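Local coordinates for designed protein 5L6HC3_1 (Synthetic construct, PDB 5IZS) that assembles as a computationally designed homotrimer of two-helix hairpins, in which buried hydrogen-bond networks were designed to give the association its specificity, at residues 11-16 and 74-79; 18-23 and 67-72; 25-30 and 60-65. All coordinates share one frame; numbering follows the deposited sequence.

Contact 1: 11-16 and 74-79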
loop_
_atom_site.group_PDB
_atom_site.type_symbol
_atom_site.label_atom_id
_atom_site.label_comp_id
_atom_site.label_asym_id
_atom_site.label_seq_id
_atom_site.Cartn_x
_atom_site.Cartn_y
_atom_site.Cartn_z
ATOM N N GLN C 11 2.454 16.975 12.207
ATOM C CA GLN C 11 3.330 15.827 12.041
ATOM C C GLN C 11 2.667 14.529 12.503
ATOM O O GLN C 11 2.726 13.520 11.802
ATOM C CB GLN C 11 4.638 16.051 12.801
ATOM C CG GLN C 11 5.675 14.969 12.574
ATOM C CD GLN C 11 6.239 14.976 11.164
ATOM O OE1 GLN C 11 6.066 15.939 10.417
ATOM N NE2 GLN C 11 6.918 13.896 10.794
ATOM N N ARG C 12 2.034 14.556 13.674
ATOM C CA ARG C 12 1.368 13.370 14.211
ATOM C C ARG C 12 0.179 12.977 13.333
ATOM O O ARG C 12 -0.162 11.799 13.225
ATOM C CB ARG C 12 0.918 13.606 15.659
ATOM C CG ARG C 12 0.548 12.331 16.414
ATOM C CD ARG C 12 -0.039 12.614 17.801
ATOM N NE ARG C 12 0.974 12.783 18.840
ATOM C CZ ARG C 12 1.130 13.890 19.562
ATOM N NH1 ARG C 12 0.340 14.937 19.360
ATOM N NH2 ARG C 12 2.077 13.952 20.488
ATOM N N LEU C 13 -0.434 13.975 12.696
ATOM C CA LEU C 13 -1.502 13.745 11.728
ATOM C C LEU C 13 -0.980 12.877 10.583
ATOM O O LEU C 13 -1.654 11.950 10.141
ATOM C CB LEU C 13 -2.045 15.082 11.205
ATOM C CG LEU C 13 -3.335 15.119 10.381
ATOM C CD1 LEU C 13 -4.429 14.309 11.052
ATOM C CD2 LEU C 13 -3.788 16.562 10.187
ATOM N N ASN C 14 0.238 13.162 10.130
ATOM C CA ASN C 14 0.866 12.386 9.063
ATOM C C ASN C 14 1.285 10.988 9.520
ATOM O O ASN C 14 1.233 10.031 8.748
ATOM C CB ASN C 14 2.079 13.131 8.508
ATOM C CG ASN C 14 1.713 14.474 7.901
ATOM O OD1 ASN C 14 0.578 14.690 7.474
ATOM N ND2 ASN C 14 2.678 15.387 7.859
ATOM N N ILE C 15 1.702 10.879 10.780
ATOM C CA ILE C 15 2.046 9.590 11.374
ATOM C C ILE C 15 0.807 8.715 11.480
ATOM O O ILE C 15 0.835 7.530 11.140
ATOM C CB ILE C 15 2.685 9.762 12.765
ATOM C CG1 ILE C 15 4.167 10.099 12.611
ATOM C CG2 ILE C 15 2.532 8.495 13.598
ATOM C CD1 ILE C 15 4.962 9.024 11.897
ATOM N N GLU C 16 -0.283 9.316 11.945
ATOM C CA GLU C 16 -1.564 8.634 12.019
ATOM C C GLU C 16 -2.009 8.244 10.610
ATOM O O GLU C 16 -2.634 7.201 10.410
ATOM C CB GLU C 16 -2.606 9.526 12.696
ATOM C CG GLU C 16 -3.791 8.775 13.269
ATOM C CD GLU C 16 -4.855 9.709 13.804
ATOM O OE1 GLU C 16 -4.653 10.939 13.726
ATOM O OE2 GLU C 16 -5.892 9.214 14.295
ATOM N N LYS C 74 -6.332 16.229 5.431
ATOM C CA LYS C 74 -6.285 17.472 4.664
ATOM C C LYS C 74 -7.100 18.588 5.319
ATOM O O LYS C 74 -6.626 19.718 5.442
ATOM C CB LYS C 74 -6.782 17.239 3.237
ATOM C CG LYS C 74 -7.066 18.522 2.465
ATOM C CD LYS C 74 -7.397 18.241 1.006
ATOM C CE LYS C 74 -6.144 18.246 0.143
ATOM N NZ LYS C 74 -6.372 17.601 -1.182
ATOM N N GLU C 75 -8.321 18.276 5.740
ATOM C CA GLU C 75 -9.180 19.282 6.354
ATOM C C GLU C 75 -8.681 19.667 7.745
ATOM O O GLU C 75 -8.701 20.841 8.114
ATOM C CB GLU C 75 -10.623 18.787 6.436
ATOM C CG GLU C 75 -11.621 19.836 6.914
ATOM C CD GLU C 75 -11.739 19.895 8.428
ATOM O OE1 GLU C 75 -11.142 19.035 9.112
ATOM O OE2 GLU C 75 -12.426 20.803 8.940
ATOM N N GLU C 76 -8.259 18.673 8.521
ATOM C CA GLU C 76 -7.733 18.924 9.859
ATOM C C GLU C 76 -6.467 19.767 9.773
ATOM O O GLU C 76 -6.212 20.610 10.633
ATOM C CB GLU C 76 -7.447 17.614 10.595
ATOM C CG GLU C 76 -8.684 16.907 11.132
ATOM C CD GLU C 76 -8.338 15.805 12.118
ATOM O OE1 GLU C 76 -7.692 16.107 13.145
ATOM O OE2 GLU C 76 -8.697 14.637 11.860
ATOM N N SER C 77 -5.686 19.542 8.719
ATOM C CA SER C 77 -4.464 20.305 8.485
ATOM C C SER C 77 -4.766 21.774 8.219
ATOM O O SER C 77 -4.090 22.658 8.746
ATOM C CB SER C 77 -3.678 19.718 7.316
ATOM O OG SER C 77 -3.125 18.459 7.658
ATOM N N ARG C 78 -5.773 22.024 7.387
ATOM C CA ARG C 78 -6.230 23.383 7.119
ATOM C C ARG C 78 -6.577 24.102 8.414
ATOM O O ARG C 78 -6.188 25.246 8.629
ATOM C CB ARG C 78 -7.461 23.389 6.218
ATOM C CG ARG C 78 -7.283 22.921 4.790
ATOM C CD ARG C 78 -8.593 23.139 4.026
ATOM N NE ARG C 78 -9.765 22.873 4.866
ATOM C CZ ARG C 78 -10.560 23.811 5.378
ATOM N NH1 ARG C 78 -10.320 25.094 5.136
ATOM N NH2 ARG C 78 -11.595 23.466 6.135
ATOM N N TYR C 79 -7.335 23.417 9.262
ATOM C CA TYR C 79 -7.781 23.964 10.538
ATOM C C TYR C 79 -6.615 24.421 11.409
ATOM O O TYR C 79 -6.698 25.430 12.114
ATOM C CB TYR C 79 -8.609 22.921 11.283
ATOM C CG TYR C 79 -8.872 23.272 12.722
ATOM C CD1 TYR C 79 -9.761 24.283 13.053
ATOM C CD2 TYR C 79 -8.236 22.591 13.752
ATOM C CE1 TYR C 79 -10.009 24.614 14.372
ATOM C CE2 TYR C 79 -8.480 22.913 15.078
ATOM C CZ TYR C 79 -9.368 23.925 15.381
ATOM O OH TYR C 79 -9.616 24.252 16.696
#
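Near the open end of an antiparallel helical hairpin, where each subunit adds two helices to a six-helix trimeric bundle, L13 of helix 6-41 reaches across to E76 and S77 of helix 45-82. The contact is small, burying 131 Å², and L13 supplies nearly all of the first-helix side. The leucine swings CG anti to its own amide nitrogen (chi1 -169°), and this sends one methyl, CD2, at the neighbouring helix. That methyl sits 3.8 Å from CB of E76 and 3.8 Å from the backbone N of S77, so it rests on the base of the E76 side chain and on the backbone at S77. No hydrogen bond joins the two segments; this is apolar contact beside polar groups.

Those polar groups have partners of their own. The S77 hydroxyl bonds back to the carbonyl oxygen of A73, one turn earlier, and it also takes an N-H from NE2 of Q11 of the third subunit. N14 bonds through OD1 to that same NE2, while Q11 here gives its NE2 to OG of S77 and takes ND2 of N14 on OE1, both of the second subunit. The result is a network of Q11, N14 and S77 repeated around the trimer, consistent with the modular networks intended in the design, and L13 packs beside it.

Toward the outside, E76 runs extended beyond CG, and its OE2 forms a salt bridge with NE of R72. The nearby E16 carboxylate keeps OE1 5.8 Å from OE2 of E76, a like-charge approach probably eased by R72, which also makes a long, weak ion pair with E16. Deeper in, CD2 of L13 comes within 3.2 Å of OG of S77, a close fit for a methyl against a hydroxyl oxygen.

Contact 2: 18-23 and 67-72; sequences ARKLLE and EEEIRR
K20 starts out with CG anti to its amide nitrogen (chi1 -180°) and then bends at chi2, while E69 leaves its helix at an unusual chi1 of 148° and also bends at chi2. The first methylenes of the two chains therefore meet midway between the antiparallel helices of the hairpin, and their charged ends part. The chains pass at a slant, CG of K20 lying 3.8 Å from CG of E69. CB of K20 is also 3.9 Å from OE2 of E69, so the carboxylate folds back near the base of the lysine instead of meeting its ammonium.

A lysine facing a glutamate might be expected to make an interhelical salt bridge, but NZ of K20 stays 7.4 Å from OE2 of E69. Each charge is matched along its own helix. The ammonium of K20 turns to E23, three residues on, where NZ and OE2 make a weak hydrogen bond within a salt bridge of 3.3 Å. E69 likewise turns to R72: OE1 is 3.3 Å from NH2, but it lies well out of the guanidinium plane, so charge attraction holds the pair without an N-H directed at the oxygen. What spans the gap here is the aliphatic part of the polar side chains.

Beside these polar chains the contact becomes apolar. E69 and I70 both touch L17, one turn before L21 on helix 6-41, and the third subunit closes this side: its L22 packs on L21 and its R19 on I70. This places the leucine and isoleucine where hairpin and trimer packing merge. Between the two helices their meeting is light, with CD1 of L21 4.4 Å from CD1 of I70.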
loop_
_atom_site.group_PDB
_atom_site.type_symbol
_atom_site.label_atom_id
_atom_site.label_comp_id
_atom_site.label_asym_id
_atom_site.label_seq_id
_atom_site.Cartn_x
_atom_site.Cartn_y
_atom_site.Cartn_z
ATOM N N ALA C 18 0.001 7.602 7.870
ATOM C CA ALA C 18 0.809 6.503 7.346
ATOM C C ALA C 18 0.332 5.165 7.903
ATOM O O ALA C 18 0.309 4.157 7.193
ATOM C CB ALA C 18 2.281 6.720 7.670
ATOM N N ARG C 19 -0.062 5.170 9.174
ATOM C CA ARG C 19 -0.558 3.971 9.846
ATOM C C ARG C 19 -1.830 3.432 9.198
ATOM O O ARG C 19 -1.946 2.235 8.940
ATOM C CB ARG C 19 -0.826 4.250 11.327
ATOM C CG ARG C 19 0.419 4.409 12.188
ATOM C CD ARG C 19 0.184 3.834 13.583
ATOM N NE ARG C 19 1.114 4.372 14.574
ATOM C CZ ARG C 19 2.342 3.909 14.784
ATOM N NH1 ARG C 19 2.804 2.891 14.070
ATOM N NH2 ARG C 19 3.110 4.468 15.707
ATOM N N LYS C 20 -2.783 4.326 8.945
ATOM C CA LYS C 20 -4.064 3.939 8.362
ATOM C C LYS C 20 -3.867 3.339 6.974
ATOM O O LYS C 20 -4.510 2.351 6.621
ATOM C CB LYS C 20 -5.013 5.137 8.290
ATOM C CG LYS C 20 -6.380 4.811 7.702
ATOM C CD LYS C 20 -7.014 3.614 8.390
ATOM C CE LYS C 20 -8.364 3.270 7.783
ATOM N NZ LYS C 20 -8.966 2.060 8.408
ATOM N N LEU C 21 -2.968 3.934 6.197
ATOM C CA LEU C 21 -2.671 3.442 4.858
ATOM C C LEU C 21 -1.977 2.085 4.909
ATOM O O LEU C 21 -2.269 1.205 4.103
ATOM C CB LEU C 21 -1.818 4.453 4.094
ATOM C CG LEU C 21 -2.634 5.591 3.479
ATOM C CD1 LEU C 21 -1.733 6.608 2.791
ATOM C CD2 LEU C 21 -3.645 5.016 2.503
ATOM N N LEU C 22 -1.066 1.916 5.863
ATOM C CA LEU C 22 -0.417 0.625 6.059
ATOM C C LEU C 22 -1.445 -0.409 6.498
ATOM O O LEU C 22 -1.412 -1.560 6.060
ATOM C CB LEU C 22 0.703 0.726 7.094
ATOM C CG LEU C 22 1.501 -0.562 7.310
ATOM C CD1 LEU C 22 2.227 -0.963 6.032
ATOM C CD2 LEU C 22 2.479 -0.408 8.467
ATOM N N GLU C 23 -2.358 0.019 7.366
ATOM C CA GLU C 23 -3.450 -0.827 7.826
ATOM C C GLU C 23 -4.325 -1.246 6.648
ATOM O O GLU C 23 -4.807 -2.376 6.594
ATOM C CB GLU C 23 -4.280 -0.099 8.881
ATOM C CG GLU C 23 -5.461 -0.892 9.404
ATOM C CD GLU C 23 -6.203 -0.158 10.500
ATOM O OE1 GLU C 23 -5.546 0.289 11.462
ATOM O OE2 GLU C 23 -7.442 -0.024 10.395
ATOM N N GLU C 67 -9.243 6.791 1.544
ATOM C CA GLU C 67 -9.420 8.065 0.851
ATOM C C GLU C 67 -10.126 9.071 1.753
ATOM O O GLU C 67 -9.845 10.268 1.713
ATOM C CB GLU C 67 -10.218 7.878 -0.440
ATOM C CG GLU C 67 -9.499 7.101 -1.528
ATOM C CD GLU C 67 -10.421 6.696 -2.662
ATOM O OE1 GLU C 67 -11.655 6.789 -2.491
ATOM O OE2 GLU C 67 -9.912 6.285 -3.726
ATOM N N GLU C 68 -11.039 8.568 2.577
ATOM C CA GLU C 68 -11.836 9.413 3.452
ATOM C C GLU C 68 -10.999 9.959 4.606
ATOM O O GLU C 68 -11.159 11.109 5.012
ATOM C CB GLU C 68 -13.038 8.632 3.980
ATOM C CG GLU C 68 -14.120 9.515 4.565
ATOM C CD GLU C 68 -14.374 10.745 3.719
ATOM O OE1 GLU C 68 -14.578 10.607 2.493
ATOM O OE2 GLU C 68 -14.363 11.855 4.282
ATOM N N GLU C 69 -10.100 9.126 5.117
ATOM C CA GLU C 69 -9.179 9.515 6.179
ATOM C C GLU C 69 -8.178 10.561 5.682
ATOM O O GLU C 69 -7.764 11.446 6.430
ATOM C CB GLU C 69 -8.460 8.275 6.716
ATOM C CG GLU C 69 -7.043 8.495 7.209
ATOM C CD GLU C 69 -6.974 9.034 8.626
ATOM O OE1 GLU C 69 -7.926 9.712 9.069
ATOM O OE2 GLU C 69 -5.959 8.769 9.302
ATOM N N ILE C 70 -7.804 10.461 4.409
ATOM C CA ILE C 70 -6.913 11.440 3.795
ATOM C C ILE C 70 -7.613 12.796 3.685
ATOM O O ILE C 70 -7.004 13.838 3.934
ATOM C CB ILE C 70 -6.431 10.964 2.409
ATOM C CG1 ILE C 70 -5.364 9.879 2.567
ATOM C CG2 ILE C 70 -5.864 12.120 1.594
ATOM C CD1 ILE C 70 -4.900 9.286 1.260
ATOM N N ARG C 71 -8.896 12.775 3.329
ATOM C CA ARG C 71 -9.695 13.998 3.287
ATOM C C ARG C 71 -9.810 14.606 4.682
ATOM O O ARG C 71 -9.913 15.824 4.826
ATOM C CB ARG C 71 -11.093 13.733 2.713
ATOM C CG ARG C 71 -11.162 13.686 1.191
ATOM C CD ARG C 71 -12.594 13.473 0.703
ATOM N NE ARG C 71 -12.641 13.094 -0.709
ATOM C CZ ARG C 71 -13.723 12.631 -1.327
ATOM N NH1 ARG C 71 -14.862 12.485 -0.661
ATOM N NH2 ARG C 71 -13.667 12.310 -2.612
ATOM N N ARG C 72 -9.790 13.760 5.709
ATOM C CA ARG C 72 -9.848 14.259 7.078
ATOM C C ARG C 72 -8.539 14.934 7.439
ATOM O O ARG C 72 -8.539 16.036 7.982
ATOM C CB ARG C 72 -10.140 13.147 8.078
ATOM C CG ARG C 72 -10.791 13.648 9.357
ATOM C CD ARG C 72 -11.118 12.497 10.291
ATOM N NE ARG C 72 -9.921 11.865 10.833
ATOM C CZ ARG C 72 -9.948 10.864 11.706
ATOM N NH1 ARG C 72 -11.110 10.390 12.133
ATOM N NH2 ARG C 72 -8.816 10.342 12.157
#

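Contact 3: 25-30 and 60-65; sequences VARLQE and KRIVEE
R27 and E65 join the two helices by a salt bridge that is also a hydrogen bond: NH1 of R27 donates to OE1 of E65 over 3.0 Å, with an N-H...O angle of 157°. The oxygen lies in the guanidinium plane and is approached on its syn side; the two flat groups are turned only 18° apart. A bend at chi3 lays the guanidinium over I62, whose CG1 sits 3.4 Å above one face, displaced toward the rim near NH1.

Further in, I62 turns its other branch to L28, and the two side chains lie alongside, pointing opposite ways, with CG2 of I62 3.9 Å from CG of L28. I62 also touches A24 and L31, so it fits against successive turns of helix 6-41. Across the trimer, Q29 of the third subunit packs on L28. The short helical segments run antiparallel at 175°, their axes 10.1 Å apart at closest approach. Such chemistry implies an interface in which the arginine pairs with E65 at its edge while its face covers I62, which in turn packs on L28, so one side chain serves both charge pairing and apolar packing.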
loop_
_atom_site.group_PDB
_atom_site.type_symbol
_atom_site.label_atom_id
_atom_site.label_comp_id
_atom_site.label_asym_id
_atom_site.label_seq_id
_atom_site.Cartn_x
_atom_site.Cartn_y
_atom_site.Cartn_z
ATOM N N VAL C 25 -3.231 -1.446 3.461
ATOM C CA VAL C 25 -2.395 -2.354 2.686
ATOM C C VAL C 25 -2.357 -3.747 3.308
ATOM O O VAL C 25 -2.417 -4.755 2.603
ATOM C CB VAL C 25 -0.962 -1.798 2.552
ATOM C CG1 VAL C 25 0.040 -2.914 2.302
ATOM C CG2 VAL C 25 -0.908 -0.752 1.448
ATOM N N ALA C 26 -2.275 -3.796 4.634
ATOM C CA ALA C 26 -2.269 -5.062 5.361
ATOM C C ALA C 26 -3.571 -5.836 5.161
ATOM O O ALA C 26 -3.553 -7.050 4.947
ATOM C CB ALA C 26 -2.022 -4.816 6.841
ATOM N N ARG C 27 -4.695 -5.125 5.227
ATOM C CA ARG C 27 -6.011 -5.740 5.050
ATOM C C ARG C 27 -6.195 -6.268 3.632
ATOM O O ARG C 27 -6.719 -7.363 3.435
ATOM C CB ARG C 27 -7.128 -4.745 5.376
ATOM C CG ARG C 27 -7.544 -4.717 6.841
ATOM C CD ARG C 27 -8.521 -3.577 7.113
ATOM N NE ARG C 27 -9.918 -3.975 6.956
ATOM C CZ ARG C 27 -10.911 -3.124 6.712
ATOM N NH1 ARG C 27 -10.656 -1.827 6.578
ATOM N NH2 ARG C 27 -12.155 -3.568 6.590
ATOM N N LEU C 28 -5.762 -5.485 2.649
ATOM C CA LEU C 28 -5.851 -5.890 1.252
ATOM C C LEU C 28 -4.983 -7.118 0.978
ATOM O O LEU C 28 -5.390 -8.032 0.261
ATOM C CB LEU C 28 -5.445 -4.735 0.335
ATOM C CG LEU C 28 -6.375 -3.518 0.353
ATOM C CD1 LEU C 28 -5.726 -2.336 -0.355
ATOM C CD2 LEU C 28 -7.726 -3.850 -0.272
ATOM N N GLN C 29 -3.789 -7.135 1.562
ATOM C CA GLN C 29 -2.874 -8.256 1.394
ATOM C C GLN C 29 -3.506 -9.559 1.885
ATOM O O GLN C 29 -3.346 -10.610 1.264
ATOM C CB GLN C 29 -1.562 -7.986 2.133
ATOM C CG GLN C 29 -0.522 -9.082 1.979
ATOM C CD GLN C 29 0.002 -9.202 0.562
ATOM O OE1 GLN C 29 -0.223 -8.326 -0.276
ATOM N NE2 GLN C 29 0.707 -10.293 0.284
ATOM N N GLU C 30 -4.239 -9.480 2.991
ATOM C CA GLU C 30 -4.912 -10.647 3.547
ATOM C C GLU C 30 -6.121 -11.055 2.715
ATOM O O GLU C 30 -6.468 -12.232 2.656
ATOM C CB GLU C 30 -5.333 -10.390 4.991
ATOM C CG GLU C 30 -4.216 -10.644 5.986
ATOM C CD GLU C 30 -3.623 -12.033 5.838
ATOM O OE1 GLU C 30 -4.391 -13.018 5.879
ATOM O OE2 GLU C 30 -2.390 -12.138 5.667
ATOM N N LYS C 60 -12.636 -2.332 -2.486
ATOM C CA LYS C 60 -13.074 -0.980 -2.824
ATOM C C LYS C 60 -13.428 -0.183 -1.571
ATOM O O LYS C 60 -13.090 0.994 -1.465
ATOM C CB LYS C 60 -14.273 -1.014 -3.773
ATOM C CG LYS C 60 -14.726 0.367 -4.254
ATOM C CD LYS C 60 -15.896 0.273 -5.227
ATOM C CE LYS C 60 -17.193 -0.075 -4.513
ATOM N NZ LYS C 60 -18.113 -0.849 -5.395
ATOM N N ARG C 61 -14.107 -0.830 -0.625
ATOM C CA ARG C 61 -14.493 -0.174 0.622
ATOM C C ARG C 61 -13.270 0.259 1.421
ATOM O O ARG C 61 -13.228 1.365 1.953
ATOM C CB ARG C 61 -15.372 -1.092 1.474
ATOM C CG ARG C 61 -16.824 -0.650 1.543
ATOM C CD ARG C 61 -17.582 -1.417 2.612
ATOM N NE ARG C 61 -17.461 -2.859 2.432
ATOM C CZ ARG C 61 -18.010 -3.529 1.425
ATOM N NH1 ARG C 61 -18.708 -2.883 0.502
ATOM N NH2 ARG C 61 -17.852 -4.843 1.339
ATOM N N ILE C 62 -12.274 -0.618 1.490
ATOM C CA ILE C 62 -11.034 -0.331 2.203
ATOM C C ILE C 62 -10.300 0.866 1.603
ATOM O O ILE C 62 -9.834 1.746 2.328
ATOM C CB ILE C 62 -10.116 -1.565 2.208
ATOM C CG1 ILE C 62 -10.616 -2.568 3.247
ATOM C CG2 ILE C 62 -8.679 -1.178 2.509
ATOM C CD1 ILE C 62 -10.318 -3.999 2.897
ATOM N N VAL C 63 -10.216 0.904 0.278
ATOM C CA VAL C 63 -9.603 2.028 -0.417
ATOM C C VAL C 63 -10.372 3.319 -0.146
ATOM O O VAL C 63 -9.771 4.353 0.150
ATOM C CB VAL C 63 -9.525 1.777 -1.937
ATOM C CG1 VAL C 63 -9.411 3.090 -2.710
ATOM C CG2 VAL C 63 -8.355 0.855 -2.255
ATOM N N GLU C 64 -11.698 3.252 -0.229
ATOM C CA GLU C 64 -12.537 4.421 0.021
ATOM C C GLU C 64 -12.454 4.879 1.478
ATOM O O GLU C 64 -12.486 6.079 1.759
ATOM C CB GLU C 64 -13.986 4.127 -0.363
ATOM C CG GLU C 64 -14.266 4.338 -1.840
ATOM C CD GLU C 64 -15.529 3.648 -2.303
ATOM O OE1 GLU C 64 -16.193 2.993 -1.472
ATOM O OE2 GLU C 64 -15.855 3.754 -3.504
ATOM N N GLU C 65 -12.338 3.924 2.398
ATOM C CA GLU C 65 -12.130 4.244 3.808
ATOM C C GLU C 65 -10.833 5.026 3.993
ATOM O O GLU C 65 -10.767 5.957 4.794
ATOM C CB GLU C 65 -12.099 2.973 4.660
ATOM C CG GLU C 65 -13.464 2.362 4.924
ATOM C CD GLU C 65 -13.380 0.980 5.549
ATOM O OE1 GLU C 65 -12.304 0.617 6.072
ATOM O OE2 GLU C 65 -14.393 0.249 5.508
#

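All three contacts join the same two antiparallel helices, 6-41 and 45-82, and they follow one another along the hairpin. Contact 3 is nested within the chain loop closed by contact 2, and contact 2 within that closed by contact 1, so contact 1 lies nearest the chain ends. Centres are about 11 Å apart for contacts 1 and 2 and about 10 Å for contacts 2 and 3; contacts 1 and 3, with centres about 21 Å apart, do not touch. Contacts 1 and 2 meet through E16, which lies near R72 and E69. Because each contact also reaches the second subunit, hairpin pairing and trimer assembly are built from the same helical layers.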